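Local atomic coordinates of DUF72 domain-containing protein (Thermotoga maritima, PDB entry 1VPQ), a protein that is of unknown function but adopts the TIM-barrel fold of the DUF72 family and may bind an anionic ligand at the barrel mouth. Residues T176-V180 against F189-P193; K121-Q126 against E151-R157; D198-F204 against V243-F249; V89-K95 against A125-F131. One frame throughout, in Å; residues are numbered along the deposited sequence.

Contact 1 of 4, residues T176-V180 against F189-P193; sequences TFVVV and FPYRP. With SO4 (sulfate ion), chain D.
The Phe177 ring meets the Phe189 ring rim to rim, the two side chains coming from opposite directions, with CZ of Phe177 3.6 Å from CE1 of Phe189. Their planes stand 53° apart and neither ring lies over the face of the other. CG of Phe177 is anti to the backbone N (chi1 175°), which carries the ring out from the strand toward the loop. A second approach falls on the same ring's edge: Arg192 O lies near its plane, 3.1 Å from CE2. That carbonyl also faces Val179, whose CG2 approaches Arg192 O to 3.3 Å, while CG1 reaches CE1 of Tyr191 at 3.7 Å. Segment 176-180 is a strand of the parallel barrel sheet and 189-193 belongs to the loop that follows its C-terminal end and leads on to strand 199-204; the loop passes across the end of the strand, their end-to-end directions 111° apart. Water replaces direct backbone pairing here. One molecule accepts from Val180 N and Arg192 N and donates to Pro190 O, 2.6 Å away, thereby tying three backbone groups together; another donates to both Val180 O and Phe189 O. Val180 O is additionally approached by CA of Tyr191 at 3.3 Å in a CA-H...O contact. At the far end of its ring, the Tyr191 hydroxyl is hydrogen-bonded to Asp235. On the outer side of the loop a sulfate receives two weak bonds from Tyr191 N, and Arg192 NH1 lies 3.2 Å from its O2. Tyr167 of helix 164-173 meets the Phe177 ring edge-to-face.

Contact 2 of 4, residues K121-Q126 against E151-R157; sequences KMTLAQ and ELAVEFR. With SO4 (sulfate ion), chain B; SO4 (sulfate ion), chain C.
Thr123 N donates to Glu151 O at 3.0 Å, the first of four backbone hydrogen bonds that alternate between the strands. Ala153 N then bonds Thr123 O, Ala125 N bonds Ala153 O at an N-H...O angle of 174°, and Glu155 N closes the series on Ala125 O. This is parallel pairing, the short strand axes 4.8 Å apart and inclined by 24°. Apolar contacts lie on both faces: SD of Met122, brought round by bends at chi2 and chi3, sits 3.8 Å from CB of Ala153, while CB of Ala125 meets CG2 of Val154 on the side of helix 135-147. Polar side chains gather at the C-terminal end. Gln126 and Glu155 run side by side, pointing the same way, with CG of Gln126 3.7 Å from OE1 of Glu155; Arg203 and Lys84 are the main polar partners of Glu155 and Gln126. The Arg157 guanidinium lays one face against NE2 of Gln126 and directs its edge to two sulfates, NE bonding O4 of one at 2.9 Å and NH1 bonding O1 of the other at 3.1 Å. A salt bridge to Glu155 OE2 also engages NH1. A leucine in place of Arg157 would probably leave both sulfates short of a donor and Glu155 without one of its charged partners. Strands 120-126 and 152-155, linked through helix 135-147, form one beta-alpha-beta unit of the TIM barrel, whose C-terminal mouth here holds sulfate, probably from the crystallisation liquor, consistent with a pocket for an anion.

Contact 3 of 4, residues D198-F204 against V243-F249; sequences DYAYFRF and VKETYVF. With SO4 (sulfate ion), chain B.
Tyr201 lies obliquely against Phe249, its CZ 3.6 Å from CE2 of Phe249 and the ring planes 38° apart. Its hydroxyl is satisfied beyond the pair, by hydrogen bonds with Glu54 and Thr82. A chi1 of -160°, with CG opposite the backbone N, projects the ring into the barrel interior, beside the Phe249 ring. A phenylalanine at Tyr201 would probably keep much of this ring contact but leave Glu54 and Thr82 without their shared hydroxyl partner. The backbone is satisfied in alternation: Ala200 N bonds Glu245 O, Tyr247 N bonds Ala200 O, Phe202 N bonds Tyr247 O at 2.7 Å, Phe249 N bonds Phe202 O, and Phe204 N bonds Phe249 O. These are neighbouring parallel strands of the TIM barrel, with axes 8° apart; Ala200, Phe202, Thr246 and Val248 face helix 226-240, while Tyr201, Arg203, Tyr247 and Phe249 lie on the other face of the sheet. Before the strands, Lys244 N donates to Asp198 O at 2.9 Å, and a weak salt bridge joins Lys244 NZ to Asp198 OD2. Tyr247 OH donates to Glu245 OE1 at 2.7 Å, meeting the anti side of the carboxylate from somewhat out of its plane; the same OE1 pairs with Lys121. On the helix side, CG2 of Thr246 reaches the edge of the Phe202 ring at CE1, 3.5 Å away. At the opposite end Arg203 NH2 bonds sulfate O4 at 2.9 Å, with NH1 supplying further bonds to the ion; Glu155 and Glu54 pair with the same guanidinium.

Contact 4 of 4, residues V89-K95 against A125-F131; sequences VTHVLWK and AQFPFSF. With SO4 (sulfate ion), chain C.
An aromatic cluster of Trp94, Phe127 and Phe131 joins segment 89-95 to the loop leaving strand 120-126. The edge of Phe131 points at one face of the Trp94 indole, with CD1 of Phe131 3.5 Å from CD2 of Trp94 and the planes 69° apart; aliphatic CG of Lys95 lies over the opposite face. Phe127 presents its edge to the same indole from farther off, in an offset edge-to-face pair. Its own faces are occupied too: CG2 of Thr90 stands over the ring centre at 4.2 Å from the centroid, a CH-pi contact, and Phe131 CE2 lies toward the rim of the other face. With CG of Trp94 between its backbone N and carbonyl carbon (chi1 61°), the indole turns back so that NE1 donates to Thr90 O at 2.9 Å, from above the carbonyl plane. Pro128 slides past His91, placing CD over the imidazole centre, 4.0 Å from the centroid. The polar edge of that imidazole is held at both nitrogens: ND1 pairs with Thr90 OG1 at 2.9 Å, and NE2 with a water 2.8 Å away. This water accepts from Gln126 NE2 and donates to a sulfate, linking the histidine to the ion. The type I turn from Pro128 to Phe131 is closed by Phe131 N bonding Pro128 O. Helix 135-147 borders the cluster, with Tyr140 edge-to-face on Trp94 and Asn137 against Phe131, while Val154 of strand 152-155 touches Phe127.

Contacts 2 and 3 are buried and pair parallel strands by regular backbone bonds; contacts 1 and 4 are partly buried and pack loop or helix residues against strands or their exits, using rings, prolines and water. All four reach one sheet. Strand 176-181, in contact 1, lies between strand 152-155 of contact 2 and strand 199-204 of contact 3, hydrogen-bonding to both. Contacts 2 and 3 join through Glu155-Arg203 inside the barrel and through Lys121-Glu245 at the N-terminal ends of the strands, and share one sulfate. Contacts 2 and 4 share Ala125 and Gln126 and touch another sulfate. Contacts 1 and 4, with centres about 17 Å apart, do not touch.

Contact 1 of 4, residues T176-V180 against F189-P193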
# COMPACT_ATOMS: atom_id res chain seq x y z
N THR A 176 6.48 4.52 -9.62
CA THR A 176 6.55 3.09 -9.33
C THR A 176 5.15 2.47 -9.49
O THR A 176 4.15 2.97 -8.98
CB THR A 176 7.11 2.85 -7.91
OG1 THR A 176 8.48 3.29 -7.86
CG2 THR A 176 7.02 1.38 -7.50
N PHE A 177 5.11 1.37 -10.24
CA PHE A 177 3.87 0.65 -10.51
C PHE A 177 3.50 -0.29 -9.36
O PHE A 177 4.30 -1.12 -8.93
CB PHE A 177 4.01 -0.15 -11.82
CG PHE A 177 2.83 -1.02 -12.11
CD1 PHE A 177 1.61 -0.46 -12.47
CD2 PHE A 177 2.91 -2.40 -11.99
CE1 PHE A 177 0.51 -1.25 -12.72
CE2 PHE A 177 1.82 -3.20 -12.24
CZ PHE A 177 0.62 -2.62 -12.60
N VAL A 178 2.27 -0.14 -8.85
CA VAL A 178 1.76 -1.03 -7.81
C VAL A 178 1.22 -2.32 -8.43
O VAL A 178 0.18 -2.32 -9.09
CB VAL A 178 0.66 -0.36 -6.99
CG1 VAL A 178 0.06 -1.34 -5.98
CG2 VAL A 178 1.23 0.85 -6.27
N VAL A 179 1.94 -3.41 -8.20
CA VAL A 179 1.50 -4.73 -8.66
C VAL A 179 0.43 -5.22 -7.69
O VAL A 179 0.70 -5.40 -6.51
CB VAL A 179 2.65 -5.75 -8.71
CG1 VAL A 179 2.14 -7.12 -9.18
CG2 VAL A 179 3.79 -5.26 -9.61
N VAL A 180 -0.77 -5.45 -8.21
CA VAL A 180 -1.92 -5.74 -7.35
C VAL A 180 -2.45 -7.15 -7.56
O VAL A 180 -2.58 -7.62 -8.69
CB VAL A 180 -3.09 -4.79 -7.63
CG1 VAL A 180 -4.25 -5.05 -6.67
CG2 VAL A 180 -2.67 -3.37 -7.52
N PHE A 189 -8.57 -4.39 -12.12
CA PHE A 189 -7.24 -4.36 -12.71
C PHE A 189 -6.55 -5.70 -12.43
O PHE A 189 -6.59 -6.20 -11.30
CB PHE A 189 -6.42 -3.19 -12.15
CG PHE A 189 -5.18 -2.89 -12.93
CD1 PHE A 189 -3.99 -3.53 -12.63
CD2 PHE A 189 -5.19 -1.97 -13.96
CE1 PHE A 189 -2.83 -3.27 -13.36
CE2 PHE A 189 -4.03 -1.69 -14.68
CZ PHE A 189 -2.85 -2.34 -14.38
N PRO A 190 -5.93 -6.30 -13.47
CA PRO A 190 -5.30 -7.62 -13.30
C PRO A 190 -3.96 -7.59 -12.58
O PRO A 190 -3.43 -6.53 -12.25
CB PRO A 190 -5.11 -8.09 -14.74
CG PRO A 190 -4.90 -6.84 -15.51
CD PRO A 190 -5.79 -5.81 -14.85
N TYR A 191 -3.42 -8.78 -12.34
CA TYR A 191 -2.13 -8.94 -11.69
C TYR A 191 -1.07 -8.84 -12.76
O TYR A 191 -0.97 -9.72 -13.60
CB TYR A 191 -2.05 -10.30 -11.00
CG TYR A 191 -0.71 -10.68 -10.44
CD1 TYR A 191 -0.31 -10.24 -9.18
CD2 TYR A 191 0.16 -11.51 -11.15
CE1 TYR A 191 0.93 -10.59 -8.66
CE2 TYR A 191 1.39 -11.87 -10.64
CZ TYR A 191 1.77 -11.42 -9.40
OH TYR A 191 2.99 -11.77 -8.88
N ARG A 192 -0.33 -7.74 -12.75
CA ARG A 192 0.76 -7.51 -13.71
C ARG A 192 2.10 -7.35 -12.99
O ARG A 192 2.38 -6.29 -12.45
CB ARG A 192 0.50 -6.25 -14.57
CG ARG A 192 -0.62 -6.33 -15.62
CD ARG A 192 -0.95 -7.76 -15.99
NE ARG A 192 -1.64 -7.94 -17.25
CZ ARG A 192 -2.35 -9.02 -17.56
NH1 ARG A 192 -2.52 -10.00 -16.68
NH2 ARG A 192 -2.92 -9.11 -18.75
N PRO A 193 2.93 -8.41 -12.96
CA PRO A 193 4.18 -8.31 -12.23
C PRO A 193 5.23 -7.61 -13.10
O PRO A 193 6.01 -8.25 -13.80
CB PRO A 193 4.52 -9.76 -11.91
CG PRO A 193 3.85 -10.57 -12.97
CD PRO A 193 2.77 -9.73 -13.60
S SO4 D . -4.74 -12.25 -13.50
O1 SO4 D . -5.75 -11.29 -13.07
O2 SO4 D . -4.32 -12.00 -14.89
O3 SO4 D . -3.57 -12.17 -12.64
O4 SO4 D . -5.27 -13.60 -13.38
O HOH W 1 -1.32 -5.58 -11.00
O HOH W 2 -5.30 -8.32 -9.58

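Contact 2 of 4, residues K121-Q126 against E151-R157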
# COMPACT_ATOMS: atom_id res chain seq x y z
N LYS A 121 9.52 5.48 2.96
CA LYS A 121 10.10 4.80 1.80
C LYS A 121 9.36 5.11 0.49
O LYS A 121 9.97 5.09 -0.59
CB LYS A 121 10.10 3.28 2.02
CG LYS A 121 11.07 2.79 3.09
CD LYS A 121 12.51 2.81 2.62
CE LYS A 121 13.35 1.74 3.29
NZ LYS A 121 14.78 1.86 2.94
N MET A 122 8.06 5.38 0.57
CA MET A 122 7.21 5.53 -0.62
C MET A 122 5.86 6.15 -0.27
O MET A 122 5.31 5.90 0.81
CB MET A 122 7.00 4.16 -1.28
CG MET A 122 6.27 4.16 -2.63
SD MET A 122 7.29 4.58 -4.05
CE MET A 122 8.64 3.41 -3.99
N THR A 123 5.34 6.96 -1.19
CA THR A 123 3.98 7.49 -1.09
C THR A 123 3.08 6.80 -2.11
O THR A 123 3.47 6.60 -3.26
CB THR A 123 3.95 9.02 -1.27
OG1 THR A 123 4.66 9.63 -0.19
CG2 THR A 123 2.51 9.56 -1.26
N LEU A 124 1.89 6.41 -1.68
CA LEU A 124 0.98 5.62 -2.50
C LEU A 124 -0.23 6.44 -2.93
O LEU A 124 -0.94 7.01 -2.09
CB LEU A 124 0.50 4.39 -1.74
CG LEU A 124 -0.53 3.49 -2.45
CD1 LEU A 124 0.08 2.76 -3.64
CD2 LEU A 124 -1.14 2.50 -1.47
N ALA A 125 -0.46 6.48 -4.24
CA ALA A 125 -1.69 7.04 -4.80
C ALA A 125 -2.51 5.90 -5.38
O ALA A 125 -2.21 5.40 -6.47
CB ALA A 125 -1.36 8.08 -5.87
N GLN A 126 -3.54 5.49 -4.64
CA GLN A 126 -4.43 4.41 -5.06
C GLN A 126 -5.77 4.97 -5.52
O GLN A 126 -6.48 5.61 -4.75
CB GLN A 126 -4.61 3.38 -3.93
CG GLN A 126 -5.72 2.34 -4.13
CD GLN A 126 -7.05 2.76 -3.50
OE1 GLN A 126 -7.11 3.03 -2.30
NE2 GLN A 126 -8.11 2.80 -4.30
N GLU A 151 9.53 9.93 -3.77
CA GLU A 151 9.18 8.61 -4.27
C GLU A 151 7.67 8.40 -4.30
O GLU A 151 7.02 8.43 -3.26
CB GLU A 151 9.87 7.52 -3.43
CG GLU A 151 11.36 7.33 -3.74
CD GLU A 151 11.63 6.63 -5.06
OE1 GLU A 151 10.67 6.23 -5.75
OE2 GLU A 151 12.82 6.48 -5.42
N LEU A 152 7.14 8.17 -5.50
CA LEU A 152 5.72 7.99 -5.75
C LEU A 152 5.41 6.65 -6.42
O LEU A 152 6.16 6.19 -7.29
CB LEU A 152 5.20 9.13 -6.64
CG LEU A 152 3.68 9.25 -6.81
CD1 LEU A 152 3.01 9.60 -5.49
CD2 LEU A 152 3.33 10.27 -7.87
N ALA A 153 4.30 6.04 -6.00
CA ALA A 153 3.76 4.82 -6.59
C ALA A 153 2.27 4.95 -6.84
O ALA A 153 1.56 5.59 -6.05
CB ALA A 153 4.03 3.60 -5.70
N VAL A 154 1.81 4.35 -7.93
CA VAL A 154 0.40 4.43 -8.34
C VAL A 154 -0.23 3.04 -8.56
O VAL A 154 0.38 2.16 -9.19
CB VAL A 154 0.21 5.33 -9.61
CG1 VAL A 154 -1.20 5.18 -10.19
CG2 VAL A 154 0.47 6.81 -9.28
N GLU A 155 -1.45 2.90 -8.05
CA GLU A 155 -2.29 1.72 -8.23
C GLU A 155 -3.63 2.09 -8.89
O GLU A 155 -4.31 3.02 -8.45
CB GLU A 155 -2.59 1.10 -6.85
CG GLU A 155 -3.33 -0.23 -6.90
CD GLU A 155 -3.88 -0.66 -5.55
OE1 GLU A 155 -3.23 -0.40 -4.53
OE2 GLU A 155 -4.97 -1.28 -5.50
N PHE A 156 -4.01 1.32 -9.90
CA PHE A 156 -5.32 1.46 -10.56
C PHE A 156 -6.25 0.32 -10.19
O PHE A 156 -5.81 -0.81 -9.95
CB PHE A 156 -5.16 1.48 -12.08
CG PHE A 156 -4.04 2.33 -12.56
CD1 PHE A 156 -4.20 3.70 -12.68
CD2 PHE A 156 -2.83 1.76 -12.93
CE1 PHE A 156 -3.15 4.51 -13.14
CE2 PHE A 156 -1.78 2.55 -13.40
CZ PHE A 156 -1.94 3.93 -13.51
N ARG A 157 -7.55 0.62 -10.16
CA ARG A 157 -8.59 -0.37 -9.90
C ARG A 157 -9.33 -0.77 -11.18
O ARG A 157 -9.84 -1.88 -11.28
CB ARG A 157 -9.60 0.19 -8.90
CG ARG A 157 -10.62 -0.84 -8.40
CD ARG A 157 -10.09 -1.52 -7.18
NE ARG A 157 -10.36 -0.73 -5.98
CZ ARG A 157 -9.59 -0.65 -4.91
NH1 ARG A 157 -8.43 -1.30 -4.85
NH2 ARG A 157 -9.97 0.10 -3.88
S SO4 B . -7.53 -0.22 -0.92
O1 SO4 B . -6.98 -0.21 -2.28
O2 SO4 B . -8.71 0.64 -0.84
O3 SO4 B . -7.89 -1.59 -0.59
O4 SO4 B . -6.52 0.30 0.00
S SO4 C . -13.32 1.15 -5.06
O1 SO4 C . -12.63 1.83 -3.97
O2 SO4 C . -14.75 1.38 -4.98
O3 SO4 C . -12.85 1.68 -6.34
O4 SO4 C . -13.05 -0.28 -5.01

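Contact 3 of 4, residues D198-F204 against V243-F249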
# COMPACT_ATOMS: atom_id res chain seq x y z
N ASP A 198 12.97 1.71 -10.30
CA ASP A 198 13.95 0.89 -9.59
C ASP A 198 13.44 0.51 -8.20
O ASP A 198 14.23 0.25 -7.28
CB ASP A 198 15.31 1.60 -9.51
CG ASP A 198 15.24 2.97 -8.84
OD1 ASP A 198 14.13 3.50 -8.62
OD2 ASP A 198 16.31 3.54 -8.53
N TYR A 199 12.11 0.49 -8.06
CA TYR A 199 11.43 -0.09 -6.91
C TYR A 199 10.20 -0.87 -7.37
O TYR A 199 9.56 -0.51 -8.36
CB TYR A 199 11.01 1.01 -5.92
CG TYR A 199 12.21 1.68 -5.30
CD1 TYR A 199 12.85 1.12 -4.20
CD2 TYR A 199 12.73 2.87 -5.83
CE1 TYR A 199 13.96 1.73 -3.63
CE2 TYR A 199 13.85 3.48 -5.27
CZ TYR A 199 14.46 2.90 -4.17
OH TYR A 199 15.57 3.49 -3.60
N ALA A 200 9.91 -1.96 -6.66
CA ALA A 200 8.64 -2.69 -6.83
C ALA A 200 7.77 -2.48 -5.61
O ALA A 200 8.27 -2.30 -4.50
CB ALA A 200 8.89 -4.16 -7.05
N TYR A 201 6.46 -2.52 -5.83
CA TYR A 201 5.47 -2.32 -4.79
C TYR A 201 4.32 -3.28 -5.05
O TYR A 201 3.70 -3.22 -6.11
CB TYR A 201 4.98 -0.87 -4.83
CG TYR A 201 4.30 -0.36 -3.56
CD1 TYR A 201 3.10 -0.90 -3.10
CD2 TYR A 201 4.86 0.69 -2.84
CE1 TYR A 201 2.48 -0.40 -1.95
CE2 TYR A 201 4.26 1.18 -1.70
CZ TYR A 201 3.07 0.64 -1.26
OH TYR A 201 2.48 1.15 -0.11
N PHE A 202 4.04 -4.18 -4.11
CA PHE A 202 2.95 -5.15 -4.26
C PHE A 202 1.87 -4.88 -3.25
O PHE A 202 2.17 -4.63 -2.08
CB PHE A 202 3.43 -6.58 -4.05
CG PHE A 202 4.41 -7.04 -5.06
CD1 PHE A 202 5.73 -6.59 -5.01
CD2 PHE A 202 4.04 -7.93 -6.05
CE1 PHE A 202 6.66 -7.01 -5.96
CE2 PHE A 202 4.96 -8.36 -7.00
CZ PHE A 202 6.28 -7.90 -6.95
N ARG A 203 0.61 -4.96 -3.68
CA ARG A 203 -0.51 -4.90 -2.75
C ARG A 203 -1.48 -6.06 -2.98
O ARG A 203 -1.94 -6.26 -4.09
CB ARG A 203 -1.24 -3.56 -2.87
CG ARG A 203 -0.38 -2.37 -2.46
CD ARG A 203 -1.23 -1.12 -2.32
NE ARG A 203 -1.95 -1.07 -1.05
CZ ARG A 203 -3.20 -0.62 -0.89
NH1 ARG A 203 -3.92 -0.23 -1.92
NH2 ARG A 203 -3.74 -0.61 0.32
N PHE A 204 -1.75 -6.83 -1.93
CA PHE A 204 -2.64 -7.99 -2.00
C PHE A 204 -3.90 -7.74 -1.18
O PHE A 204 -3.84 -7.60 0.04
CB PHE A 204 -1.93 -9.25 -1.48
CG PHE A 204 -0.59 -9.52 -2.15
CD1 PHE A 204 -0.43 -9.40 -3.52
CD2 PHE A 204 0.50 -9.92 -1.39
CE1 PHE A 204 0.80 -9.66 -4.12
CE2 PHE A 204 1.73 -10.18 -1.99
CZ PHE A 204 1.88 -10.05 -3.35
N VAL A 243 15.37 -4.64 -8.91
CA VAL A 243 15.14 -3.34 -8.25
C VAL A 243 15.95 -3.17 -6.96
O VAL A 243 16.49 -4.14 -6.42
CB VAL A 243 13.65 -3.11 -7.96
CG1 VAL A 243 12.85 -3.10 -9.27
CG2 VAL A 243 13.10 -4.17 -7.02
N LYS A 244 16.05 -1.92 -6.49
CA LYS A 244 16.81 -1.61 -5.27
C LYS A 244 16.10 -2.23 -4.05
O LYS A 244 16.75 -2.88 -3.23
CB LYS A 244 16.94 -0.10 -5.03
CG LYS A 244 17.35 0.75 -6.22
CD LYS A 244 18.65 0.29 -6.85
CE LYS A 244 19.04 1.20 -8.02
NZ LYS A 244 19.29 2.59 -7.58
N GLU A 245 14.79 -2.00 -3.96
CA GLU A 245 13.96 -2.54 -2.87
C GLU A 245 12.55 -2.85 -3.35
O GLU A 245 12.07 -2.26 -4.32
CB GLU A 245 13.88 -1.55 -1.71
CG GLU A 245 15.16 -1.40 -0.91
CD GLU A 245 15.19 -0.15 -0.04
OE1 GLU A 245 14.12 0.40 0.27
OE2 GLU A 245 16.30 0.28 0.32
N THR A 246 11.89 -3.78 -2.65
CA THR A 246 10.52 -4.20 -2.97
C THR A 246 9.70 -4.10 -1.70
O THR A 246 10.14 -4.53 -0.63
CB THR A 246 10.48 -5.66 -3.49
OG1 THR A 246 11.10 -5.73 -4.78
CG2 THR A 246 9.05 -6.17 -3.60
N TYR A 247 8.50 -3.53 -1.81
CA TYR A 247 7.59 -3.36 -0.68
C TYR A 247 6.32 -4.15 -0.92
O TYR A 247 5.63 -3.93 -1.91
CB TYR A 247 7.27 -1.88 -0.45
CG TYR A 247 8.49 -1.01 -0.55
CD1 TYR A 247 9.52 -1.11 0.38
CD2 TYR A 247 8.65 -0.11 -1.61
CE1 TYR A 247 10.67 -0.34 0.27
CE2 TYR A 247 9.78 0.66 -1.72
CZ TYR A 247 10.79 0.55 -0.78
OH TYR A 247 11.93 1.33 -0.91
N VAL A 248 6.01 -5.06 -0.01
CA VAL A 248 4.90 -5.98 -0.19
C VAL A 248 3.96 -5.81 0.99
O VAL A 248 4.35 -5.98 2.14
CB VAL A 248 5.41 -7.44 -0.25
CG1 VAL A 248 4.26 -8.39 -0.54
CG2 VAL A 248 6.53 -7.59 -1.30
N PHE A 249 2.71 -5.46 0.71
CA PHE A 249 1.72 -5.26 1.78
C PHE A 249 0.49 -6.11 1.53
O PHE A 249 0.05 -6.24 0.39
CB PHE A 249 1.32 -3.79 1.89
CG PHE A 249 2.47 -2.87 2.19
CD1 PHE A 249 2.89 -2.66 3.49
CD2 PHE A 249 3.17 -2.25 1.16
CE1 PHE A 249 3.96 -1.83 3.77
CE2 PHE A 249 4.25 -1.42 1.43
CZ PHE A 249 4.64 -1.21 2.75
S SO4 B . -7.53 -0.22 -0.92
O1 SO4 B . -6.98 -0.21 -2.28
O2 SO4 B . -8.71 0.64 -0.84
O3 SO4 B . -7.89 -1.59 -0.59
O4 SO4 B . -6.52 0.30 0.00

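Contact 4 of 4, residues V89-K95 against A125-F131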
# COMPACT_ATOMS: atom_id res chain seq x y z
N VAL A 89 -6.82 13.77 -3.50
CA VAL A 89 -5.89 13.62 -4.61
C VAL A 89 -6.25 12.41 -5.46
O VAL A 89 -6.22 12.47 -6.68
CB VAL A 89 -4.43 13.55 -4.10
CG1 VAL A 89 -3.46 13.12 -5.21
CG2 VAL A 89 -4.03 14.92 -3.52
N THR A 90 -6.63 11.31 -4.80
CA THR A 90 -6.95 10.06 -5.48
C THR A 90 -8.44 9.82 -5.84
O THR A 90 -8.72 9.07 -6.77
CB THR A 90 -6.44 8.87 -4.66
OG1 THR A 90 -6.86 9.02 -3.29
CG2 THR A 90 -4.92 8.82 -4.72
N HIS A 91 -9.36 10.46 -5.12
CA HIS A 91 -10.80 10.16 -5.28
C HIS A 91 -11.70 11.34 -5.69
O HIS A 91 -12.88 11.14 -5.94
CB HIS A 91 -11.36 9.59 -3.97
CG HIS A 91 -10.88 8.21 -3.65
ND1 HIS A 91 -9.57 7.93 -3.31
CD2 HIS A 91 -11.53 7.02 -3.62
CE1 HIS A 91 -9.43 6.64 -3.10
NE2 HIS A 91 -10.61 6.06 -3.28
N VAL A 92 -11.16 12.56 -5.74
CA VAL A 92 -12.02 13.75 -5.85
C VAL A 92 -11.58 14.72 -6.96
O VAL A 92 -12.32 14.93 -7.91
CB VAL A 92 -12.09 14.52 -4.50
CG1 VAL A 92 -13.06 15.69 -4.59
CG2 VAL A 92 -12.51 13.59 -3.38
N LEU A 93 -10.40 15.31 -6.82
CA LEU A 93 -9.99 16.45 -7.65
C LEU A 93 -10.03 16.15 -9.14
O LEU A 93 -10.38 17.02 -9.93
CB LEU A 93 -8.58 16.92 -7.28
CG LEU A 93 -8.40 17.51 -5.88
CD1 LEU A 93 -6.93 17.70 -5.59
CD2 LEU A 93 -9.16 18.82 -5.71
N TRP A 94 -9.66 14.94 -9.53
CA TRP A 94 -9.66 14.56 -10.95
C TRP A 94 -11.08 14.53 -11.55
O TRP A 94 -11.25 14.74 -12.75
CB TRP A 94 -8.96 13.21 -11.15
CG TRP A 94 -9.59 12.08 -10.43
CD1 TRP A 94 -9.25 11.59 -9.20
CD2 TRP A 94 -10.68 11.28 -10.89
NE1 TRP A 94 -10.06 10.54 -8.87
CE2 TRP A 94 -10.95 10.32 -9.90
CE3 TRP A 94 -11.45 11.26 -12.06
CZ2 TRP A 94 -11.96 9.37 -10.02
CZ3 TRP A 94 -12.45 10.32 -12.19
CH2 TRP A 94 -12.70 9.39 -11.17
N LYS A 95 -12.08 14.27 -10.70
CA LYS A 95 -13.49 14.33 -11.09
C LYS A 95 -13.93 15.78 -11.32
O LYS A 95 -14.87 16.03 -12.08
CB LYS A 95 -14.41 13.72 -10.02
CG LYS A 95 -14.21 12.24 -9.70
CD LYS A 95 -15.36 11.74 -8.82
CE LYS A 95 -15.26 10.26 -8.46
NZ LYS A 95 -14.76 10.04 -7.09
N ALA A 125 -0.46 6.48 -4.24
CA ALA A 125 -1.69 7.04 -4.80
C ALA A 125 -2.51 5.90 -5.38
O ALA A 125 -2.21 5.40 -6.47
CB ALA A 125 -1.36 8.08 -5.87
N GLN A 126 -3.54 5.49 -4.64
CA GLN A 126 -4.43 4.41 -5.06
C GLN A 126 -5.77 4.97 -5.52
O GLN A 126 -6.48 5.61 -4.75
CB GLN A 126 -4.61 3.38 -3.93
CG GLN A 126 -5.72 2.34 -4.13
CD GLN A 126 -7.05 2.76 -3.50
OE1 GLN A 126 -7.11 3.03 -2.30
NE2 GLN A 126 -8.11 2.80 -4.30
N PHE A 127 -6.12 4.69 -6.77
CA PHE A 127 -7.28 5.27 -7.42
C PHE A 127 -8.45 4.31 -7.45
O PHE A 127 -8.26 3.11 -7.59
CB PHE A 127 -6.91 5.70 -8.83
CG PHE A 127 -5.98 6.87 -8.86
CD1 PHE A 127 -4.61 6.69 -8.77
CD2 PHE A 127 -6.49 8.16 -8.95
CE1 PHE A 127 -3.76 7.77 -8.78
CE2 PHE A 127 -5.64 9.25 -8.96
CZ PHE A 127 -4.28 9.06 -8.88
N PRO A 128 -9.68 4.83 -7.32
CA PRO A 128 -10.85 3.96 -7.26
C PRO A 128 -11.26 3.39 -8.62
O PRO A 128 -10.63 3.69 -9.66
CB PRO A 128 -11.94 4.88 -6.69
CG PRO A 128 -11.55 6.24 -7.13
CD PRO A 128 -10.05 6.26 -7.24
N PHE A 129 -12.28 2.54 -8.59
CA PHE A 129 -12.84 1.88 -9.77
C PHE A 129 -13.30 2.89 -10.82
O PHE A 129 -13.11 2.68 -12.02
CB PHE A 129 -14.02 1.00 -9.35
CG PHE A 129 -14.52 0.09 -10.43
CD1 PHE A 129 -13.78 -1.02 -10.81
CD2 PHE A 129 -15.73 0.32 -11.06
CE1 PHE A 129 -14.24 -1.87 -11.80
CE2 PHE A 129 -16.20 -0.53 -12.05
CZ PHE A 129 -15.45 -1.62 -12.42
N SER A 130 -13.88 3.99 -10.34
CA SER A 130 -14.39 5.08 -11.19
C SER A 130 -13.31 5.86 -11.96
O SER A 130 -13.62 6.55 -12.91
CB SER A 130 -15.17 6.07 -10.35
OG SER A 130 -14.34 6.59 -9.33
N PHE A 131 -12.06 5.78 -11.52
CA PHE A 131 -10.94 6.38 -12.24
C PHE A 131 -10.62 5.49 -13.44
O PHE A 131 -10.19 4.36 -13.27
CB PHE A 131 -9.73 6.48 -11.32
CG PHE A 131 -8.58 7.31 -11.88
CD1 PHE A 131 -8.73 8.66 -12.12
CD2 PHE A 131 -7.34 6.74 -12.09
CE1 PHE A 131 -7.68 9.44 -12.59
CE2 PHE A 131 -6.28 7.51 -12.55
CZ PHE A 131 -6.46 8.86 -12.81
S SO4 C . -13.32 1.15 -5.06
O1 SO4 C . -12.63 1.83 -3.97
O2 SO4 C . -14.75 1.38 -4.98
O3 SO4 C . -12.85 1.68 -6.34
O4 SO4 C . -13.05 -0.28 -5.01
O HOH W 3 -10.60 3.26 -3.37
O HOH W 4 -16.06 6.84 -7.25